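Local coordinates for protein RNA polymerase II subunit A C-terminal domain phosphatase SSU72 (PDB 4H3K) that is a serine/threonine protein phosphatase that dephosphorylates the C-terminal domain of RNA polymerase II and takes part in RNA processing, transcription termination and pre-mRNA polyadenylation, at residues P65-A68 with P69-N73; H103-D106 with R107-R110; L178-C181 with I182-E186. The protein carries 1 engineered substitution. All coordinates share one frame; numbering follows the deposited sequence.

Interaction 1: residues P65-A68 with P69-N73; sequences PGPA and PDKPN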
loop_
_atom_site.group_PDB
_atom_site.type_symbol
_atom_site.label_atom_id
_atom_site.label_comp_id
_atom_site.label_asym_id
_atom_site.label_seq_id
_atom_site.Cartn_x
_atom_site.Cartn_y
_atom_site.Cartn_z
ATOM N N PRO B 65 16.854 28.828 -6.583
ATOM C CA PRO B 65 17.992 29.379 -7.322
ATOM C C PRO B 65 18.429 30.728 -6.737
ATOM O O PRO B 65 17.600 31.453 -6.209
ATOM C CB PRO B 65 17.426 29.578 -8.738
ATOM C CG PRO B 65 16.324 28.540 -8.861
ATOM C CD PRO B 65 15.727 28.454 -7.476
ATOM N N GLY B 66 19.721 31.041 -6.811
ATOM C CA GLY B 66 20.222 32.349 -6.378
ATOM C C GLY B 66 21.040 33.009 -7.481
ATOM O O GLY B 66 20.887 32.645 -8.654
ATOM N N PRO B 67 21.955 33.941 -7.108
ATOM C CA PRO B 67 22.703 34.758 -8.073
ATOM C C PRO B 67 23.660 33.966 -8.972
ATOM O O PRO B 67 24.087 34.463 -10.016
ATOM C CB PRO B 67 23.471 35.752 -7.185
ATOM C CG PRO B 67 23.601 35.082 -5.868
ATOM C CD PRO B 67 22.344 34.242 -5.716
ATOM N N ALA B 68 24.004 32.756 -8.564
ATOM C CA ALA B 68 24.836 31.897 -9.373
ATOM C C ALA B 68 24.421 30.447 -9.127
ATOM O O ALA B 68 23.863 30.124 -8.063
ATOM C CB ALA B 68 26.310 32.124 -9.050
ATOM N N PRO B 69 24.655 29.571 -10.117
ATOM C CA PRO B 69 24.319 28.146 -9.971
ATOM C C PRO B 69 24.906 27.463 -8.726
ATOM O O PRO B 69 24.280 26.546 -8.198
ATOM C CB PRO B 69 24.879 27.532 -11.258
ATOM C CG PRO B 69 24.671 28.645 -12.276
ATOM C CD PRO B 69 25.057 29.900 -11.502
ATOM N N ASP B 70 26.078 27.900 -8.261
ATOM C CA ASP B 70 26.674 27.361 -7.023
ATOM C C ASP B 70 26.379 28.232 -5.780
ATOM O O ASP B 70 27.065 28.138 -4.748
ATOM C CB ASP B 70 28.190 27.126 -7.195
ATOM C CG ASP B 70 28.976 28.421 -7.385
ATOM O OD1 ASP B 70 28.403 29.414 -7.889
ATOM O OD2 ASP B 70 30.180 28.450 -7.025
ATOM N N LYS B 71 25.362 29.085 -5.890
ATOM C CA LYS B 71 24.929 29.940 -4.784
ATOM C C LYS B 71 23.407 29.925 -4.594
ATOM O O LYS B 71 22.769 30.985 -4.591
ATOM C CB LYS B 71 25.434 31.376 -4.974
ATOM C CG LYS B 71 26.905 31.540 -4.623
ATOM C CD LYS B 71 27.355 32.982 -4.620
ATOM C CE LYS B 71 28.805 33.061 -4.173
ATOM N NZ LYS B 71 29.187 34.476 -3.900
ATOM N N PRO B 72 22.814 28.721 -4.436
ATOM C CA PRO B 72 21.372 28.713 -4.190
ATOM C C PRO B 72 21.013 29.343 -2.845
ATOM O O PRO B 72 21.877 29.514 -1.967
ATOM C CB PRO B 72 21.033 27.218 -4.158
ATOM C CG PRO B 72 22.337 26.538 -3.825
ATOM C CD PRO B 72 23.363 27.354 -4.520
ATOM N N ASN B 73 19.747 29.694 -2.702
ATOM C CA ASN B 73 19.200 30.073 -1.413
ATOM C C ASN B 73 18.663 28.844 -0.716
ATOM O O ASN B 73 18.000 27.996 -1.328
ATOM C CB ASN B 73 18.104 31.092 -1.618
ATOM C CG ASN B 73 18.633 32.371 -2.203
ATOM O OD1 ASN B 73 19.382 33.095 -1.543
ATOM N ND2 ASN B 73 18.274 32.655 -3.454
#
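Two hydrogen bonds of unequal quality link P65-A68 to P69-N73. The stronger is K71 N to A68 O, 2.8 Å long with 151° at the hydrogen; its donor stands well above the carbonyl plane of A68, consistent with the type I turn from A68 to K71. The other is weak: N73 ND2 reaches P65 O at 3.1 Å. With CG of N73 anti to its own carbonyl carbon (chi1 -64°), the amide swings back over the start of the loop, where ND2 also donates to the hydroxyl of Y96 on helix 81-98. Residues 65-72 form the proline-rich connection of a beta hairpin, and N73 opens strand 73-75, pairing through its backbone with L64 of strand 62-64 at the hairpin's base. Of weaker polar kind is a CA-H...O contact from G66 CA to K71 O, 3.4 Å apart; a CB on G66 would clash with that oxygen. D70 OD1 is a polar atom near the A68 methyl. Apolar contacts are few. The CB of A68 packs against P69 CD at 3.5 Å, while K71 CB lies 4.2 Å from P67 CG before the extended lysine chain leads away. The P67 ring also rests on L95 and Y96.

Interaction 2: residues H103-D106 with R107-R110; sequences HMLD and RNKR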
loop_
_atom_site.group_PDB
_atom_site.type_symbol
_atom_site.label_atom_id
_atom_site.label_comp_id
_atom_site.label_asym_id
_atom_site.label_seq_id
_atom_site.Cartn_x
_atom_site.Cartn_y
_atom_site.Cartn_z
ATOM N N HIS B 103 7.349 35.440 -8.502
ATOM C CA HIS B 103 6.084 34.995 -9.094
ATOM C C HIS B 103 5.757 33.548 -8.681
ATOM O O HIS B 103 4.624 33.259 -8.302
ATOM C CB HIS B 103 6.112 35.154 -10.624
ATOM C CG HIS B 103 4.811 34.811 -11.298
ATOM N ND1 HIS B 103 4.361 33.515 -11.434
ATOM C CD2 HIS B 103 3.868 35.594 -11.880
ATOM C CE1 HIS B 103 3.196 33.512 -12.058
ATOM N NE2 HIS B 103 2.875 34.760 -12.342
ATOM N N MET B 104 6.752 32.653 -8.741
ATOM C CA MET B 104 6.584 31.248 -8.312
ATOM C C MET B 104 6.162 31.172 -6.846
ATOM O O MET B 104 5.214 30.467 -6.506
ATOM C CB MET B 104 7.880 30.470 -8.506
ATOM C CG MET B 104 7.759 28.956 -8.243
ATOM S SD MET B 104 9.405 28.240 -8.306
ATOM C CE MET B 104 10.102 28.725 -6.720
ATOM N N LEU B 105 6.863 31.916 -5.987
ATOM C CA LEU B 105 6.540 31.951 -4.561
ATOM C C LEU B 105 5.128 32.454 -4.272
ATOM O O LEU B 105 4.421 31.897 -3.435
ATOM C CB LEU B 105 7.591 32.743 -3.765
ATOM C CG LEU B 105 8.937 32.033 -3.555
ATOM C CD1 LEU B 105 10.016 32.990 -2.999
ATOM C CD2 LEU B 105 8.823 30.778 -2.668
ATOM N N ASP B 106 4.732 33.508 -4.985
ATOM C CA ASP B 106 3.378 34.051 -4.924
ATOM C C ASP B 106 2.342 33.034 -5.378
ATOM O O ASP B 106 1.316 32.856 -4.721
ATOM C CB ASP B 106 3.283 35.303 -5.795
ATOM C CG ASP B 106 1.932 35.961 -5.712
ATOM O OD1 ASP B 106 1.580 36.446 -4.620
ATOM O OD2 ASP B 106 1.219 35.985 -6.735
ATOM N N ARG B 107 2.601 32.367 -6.497
ATOM C CA ARG B 107 1.730 31.254 -6.951
ATOM C C ARG B 107 1.588 30.193 -5.830
ATOM O O ARG B 107 0.473 29.713 -5.527
ATOM C CB ARG B 107 2.305 30.630 -8.239
ATOM C CG ARG B 107 1.453 29.594 -8.963
ATOM C CD ARG B 107 1.495 28.180 -8.313
ATOM N NE ARG B 107 2.845 27.660 -8.085
ATOM C CZ ARG B 107 3.695 27.293 -9.039
ATOM N NH1 ARG B 107 3.342 27.358 -10.324
ATOM N NH2 ARG B 107 4.894 26.837 -8.704
ATOM N N ASN B 108 2.724 29.853 -5.211
ATOM C CA ASN B 108 2.776 28.803 -4.203
ATOM C C ASN B 108 1.931 29.169 -2.997
ATOM O O ASN B 108 1.154 28.353 -2.498
ATOM C CB ASN B 108 4.239 28.497 -3.786
ATOM C CG ASN B 108 5.035 27.766 -4.885
ATOM O OD1 ASN B 108 4.474 27.358 -5.890
ATOM N ND2 ASN B 108 6.355 27.630 -4.694
ATOM N N LYS B 109 2.079 30.415 -2.556
ATOM C CA LYS B 109 1.337 30.925 -1.412
ATOM C C LYS B 109 -0.173 30.786 -1.597
ATOM O O LYS B 109 -0.898 30.480 -0.651
ATOM C CB LYS B 109 1.687 32.397 -1.137
ATOM C CG LYS B 109 1.475 32.764 0.332
ATOM C CD LYS B 109 1.083 34.217 0.528
ATOM C CE LYS B 109 0.389 34.386 1.880
ATOM N NZ LYS B 109 -0.518 35.574 1.873
ATOM N N ARG B 110 -0.630 31.012 -2.820
ATOM C CA ARG B 110 -2.044 30.902 -3.163
ATOM C C ARG B 110 -2.539 29.474 -3.139
ATOM O O ARG B 110 -3.740 29.251 -3.198
ATOM C CB ARG B 110 -2.288 31.507 -4.540
ATOM C CG ARG B 110 -2.243 33.026 -4.488
ATOM C CD ARG B 110 -2.121 33.673 -5.855
ATOM N NE ARG B 110 -1.517 35.012 -5.744
ATOM C CZ ARG B 110 -2.120 36.082 -5.215
ATOM N NH1 ARG B 110 -3.353 36.001 -4.728
ATOM N NH2 ARG B 110 -1.486 37.248 -5.165
#
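The last turns of helix 101-109 carry this contact, with H103-D106 handing their carbonyls to the amides of R107-R110 in successive i to i+4 bonds. R107 N meets H103 O at 2.9 Å, and N108 and K109 follow on M104 and L105; R110 N to D106 O is longer, 3.3 Å. On one flank D106 and R110 form a salt bridge one turn apart. R110 NE points at D106 OD2 (3.1 Å, 163° at the hydrogen), and NH2 adds weak bonds to both carboxylate oxygens. OD2 lies in the plane of the guanidinium, at its edge, but the carboxylate is turned 73° from that plane and is met by NE from above. On another flank R107, bent at chi2 (-79°) and chi3, brings NE and NH2 round to N108 OD1, at 2.8 Å and 2.9 Å, with the oxygen in the guanidinium plane. M104 CG lies 3.6 Å from R107 NH2, approaching the group obliquely. The other ends are held too: R107 NH1 forms a salt bridge with E41, and N108 ND2 donates to Q36 O. With an alanine at N108, NE and NH2 of R107 would probably lose their shared acceptor, leaving the guanidinium held mainly through NH1 by E41 and less fixed in its rotation, and Q36 O would lose this donor. An Asp-Arg salt bridge spaced i to i+4 is a familiar pairing of neighbouring helical turns, here at the C-terminal end of a helix whose other side meets helices 38-48 and 81-98.

Interaction 3: residues L178-C181 with I182-E186; sequences LCQC and IQHTE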
loop_
_atom_site.group_PDB
_atom_site.type_symbol
_atom_site.label_atom_id
_atom_site.label_comp_id
_atom_site.label_asym_id
_atom_site.label_seq_id
_atom_site.Cartn_x
_atom_site.Cartn_y
_atom_site.Cartn_z
ATOM N N LEU B 178 -1.192 11.965 -18.060
ATOM C CA LEU B 178 -1.144 10.637 -17.472
ATOM C C LEU B 178 -2.286 10.399 -16.481
ATOM O O LEU B 178 -2.959 9.381 -16.548
ATOM C CB LEU B 178 0.220 10.382 -16.831
ATOM C CG LEU B 178 0.345 9.028 -16.122
ATOM C CD1 LEU B 178 0.218 7.863 -17.127
ATOM C CD2 LEU B 178 1.645 8.928 -15.329
ATOM N N CYS B 179 -2.540 11.352 -15.599
ATOM C CA CYS B 179 -3.586 11.190 -14.595
ATOM C C CYS B 179 -4.954 11.108 -15.253
ATOM O O CYS B 179 -5.799 10.332 -14.851
ATOM C CB CYS B 179 -3.535 12.319 -13.564
ATOM S SG CYS B 179 -2.099 12.083 -12.473
ATOM N N GLN B 180 -5.144 11.891 -16.292
ATOM C CA GLN B 180 -6.341 11.808 -17.121
ATOM C C GLN B 180 -6.585 10.430 -17.719
ATOM O O GLN B 180 -7.697 9.875 -17.614
ATOM C CB GLN B 180 -6.226 12.843 -18.231
ATOM C CG GLN B 180 -7.535 13.265 -18.682
ATOM C CD GLN B 180 -8.270 13.934 -17.556
ATOM O OE1 GLN B 180 -7.684 14.749 -16.836
ATOM N NE2 GLN B 180 -9.552 13.595 -17.386
ATOM N N CYS B 181 -5.553 9.870 -18.346
ATOM C CA CYS B 181 -5.648 8.521 -18.880
ATOM C C CYS B 181 -6.030 7.542 -17.815
ATOM O O CYS B 181 -6.981 6.790 -17.993
ATOM C CB CYS B 181 -4.328 8.051 -19.444
ATOM S SG CYS B 181 -4.044 8.723 -20.930
ATOM N N ILE B 182 -5.293 7.562 -16.705
ATOM C CA ILE B 182 -5.532 6.618 -15.608
ATOM C C ILE B 182 -6.979 6.692 -15.138
ATOM O O ILE B 182 -7.661 5.661 -15.059
ATOM C CB ILE B 182 -4.508 6.798 -14.459
ATOM C CG1 ILE B 182 -3.152 6.250 -14.909
ATOM C CG2 ILE B 182 -4.986 6.102 -13.192
ATOM C CD1 ILE B 182 -1.969 6.745 -14.064
ATOM N N GLN B 183 -7.465 7.903 -14.874
ATOM C CA GLN B 183 -8.889 8.116 -14.576
ATOM C C GLN B 183 -9.897 7.563 -15.581
ATOM O O GLN B 183 -11.013 7.238 -15.195
ATOM C CB GLN B 183 -9.179 9.598 -14.339
ATOM C CG GLN B 183 -8.873 9.990 -12.920
ATOM C CD GLN B 183 -10.120 10.337 -12.136
ATOM O OE1 GLN B 183 -10.708 9.497 -11.448
ATOM N NE2 GLN B 183 -10.538 11.580 -12.250
ATOM N N HIS B 184 -9.534 7.488 -16.857
ATOM C CA HIS B 184 -10.438 6.933 -17.868
ATOM C C HIS B 184 -10.358 5.412 -17.949
ATOM O O HIS B 184 -11.193 4.772 -18.593
ATOM C CB HIS B 184 -10.137 7.509 -19.249
ATOM C CG HIS B 184 -10.675 8.883 -19.450
ATOM N ND1 HIS B 184 -11.992 9.124 -19.776
ATOM C CD2 HIS B 184 -10.073 10.093 -19.382
ATOM C CE1 HIS B 184 -12.178 10.429 -19.885
ATOM N NE2 HIS B 184 -11.031 11.038 -19.633
ATOM N N THR B 185 -9.355 4.817 -17.319
ATOM C CA THR B 185 -9.247 3.369 -17.425
ATOM C C THR B 185 -10.231 2.671 -16.518
ATOM O O THR B 185 -10.519 3.114 -15.416
ATOM C CB THR B 185 -7.831 2.821 -17.192
ATOM O OG1 THR B 185 -7.528 2.844 -15.793
ATOM C CG2 THR B 185 -6.805 3.634 -17.978
ATOM N N GLU B 186 -10.759 1.582 -17.048
ATOM C CA GLU B 186 -11.581 0.620 -16.319
ATOM C C GLU B 186 -10.923 0.192 -14.986
ATOM O O GLU B 186 -11.533 0.266 -13.916
ATOM C CB GLU B 186 -11.833 -0.606 -17.236
ATOM C CG GLU B 186 -12.968 -1.543 -16.820
ATOM C CD GLU B 186 -14.335 -1.127 -17.380
ATOM O OE1 GLU B 186 -14.909 -0.105 -16.908
ATOM O OE2 GLU B 186 -14.844 -1.835 -18.287
#
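I182 packs one turn beyond L178, and its side chain reaches back to that leucine. CB sits 3.7 Å from L178 O, the same oxygen that accepts the hydrogen bond from I182 N. CG1, anti to I182's own carbonyl carbon (chi1 -73°), comes within 3.5 Å of L178 O. At the tip CD1 reaches the leucine side chain, 3.8 Å from L178 CG and 3.9 Å from L178 CD1; of this apolar pair L178 rests on L129 and I182 on L127, both of strand 127-130. On another flank H184 brings its ring edge to a main-chain oxygen: CD2 lies 3.0 Å from Q180 O, near the ring plane, while the side-chain amide of Q180 is turned 60° from the ring. H184 N is shared between Q180 O and C181 O, with rather bent bonds, as the chain tightens. The next residue, T185, then closes on I182 O with both backbone N and OG1, each at 2.9 Å; the hydroxyl lies in the carbonyl plane, on a lone pair. The appearance of i to i+3 bonds beside the i to i+4 pattern is characteristic of a helix C-terminus, here that of helix 165-184, which packs on the central sheet before the chain turns into helix 188-203.

In the fold
From the N terminus, the chain passes the first strands of the central sheet before interaction 1 closes the loop of the small 62-64/73-75 hairpin beside helix 81-98. That helix leads on to helix 101-109, where interaction 2 lies within the final turns and faces helices 38-48 and 81-98. Interaction 3 comes much later, at the end of helix 165-184 against strand 127-130. The three follow in series, none nested or crossed. Helix 81-98 is common to the surroundings of interactions 1 and 2, whose nearest atoms are about 6 Å apart without touching. Interactions 1 and 3, with centres 39 Å apart, lie on opposite sides of the chain's centre.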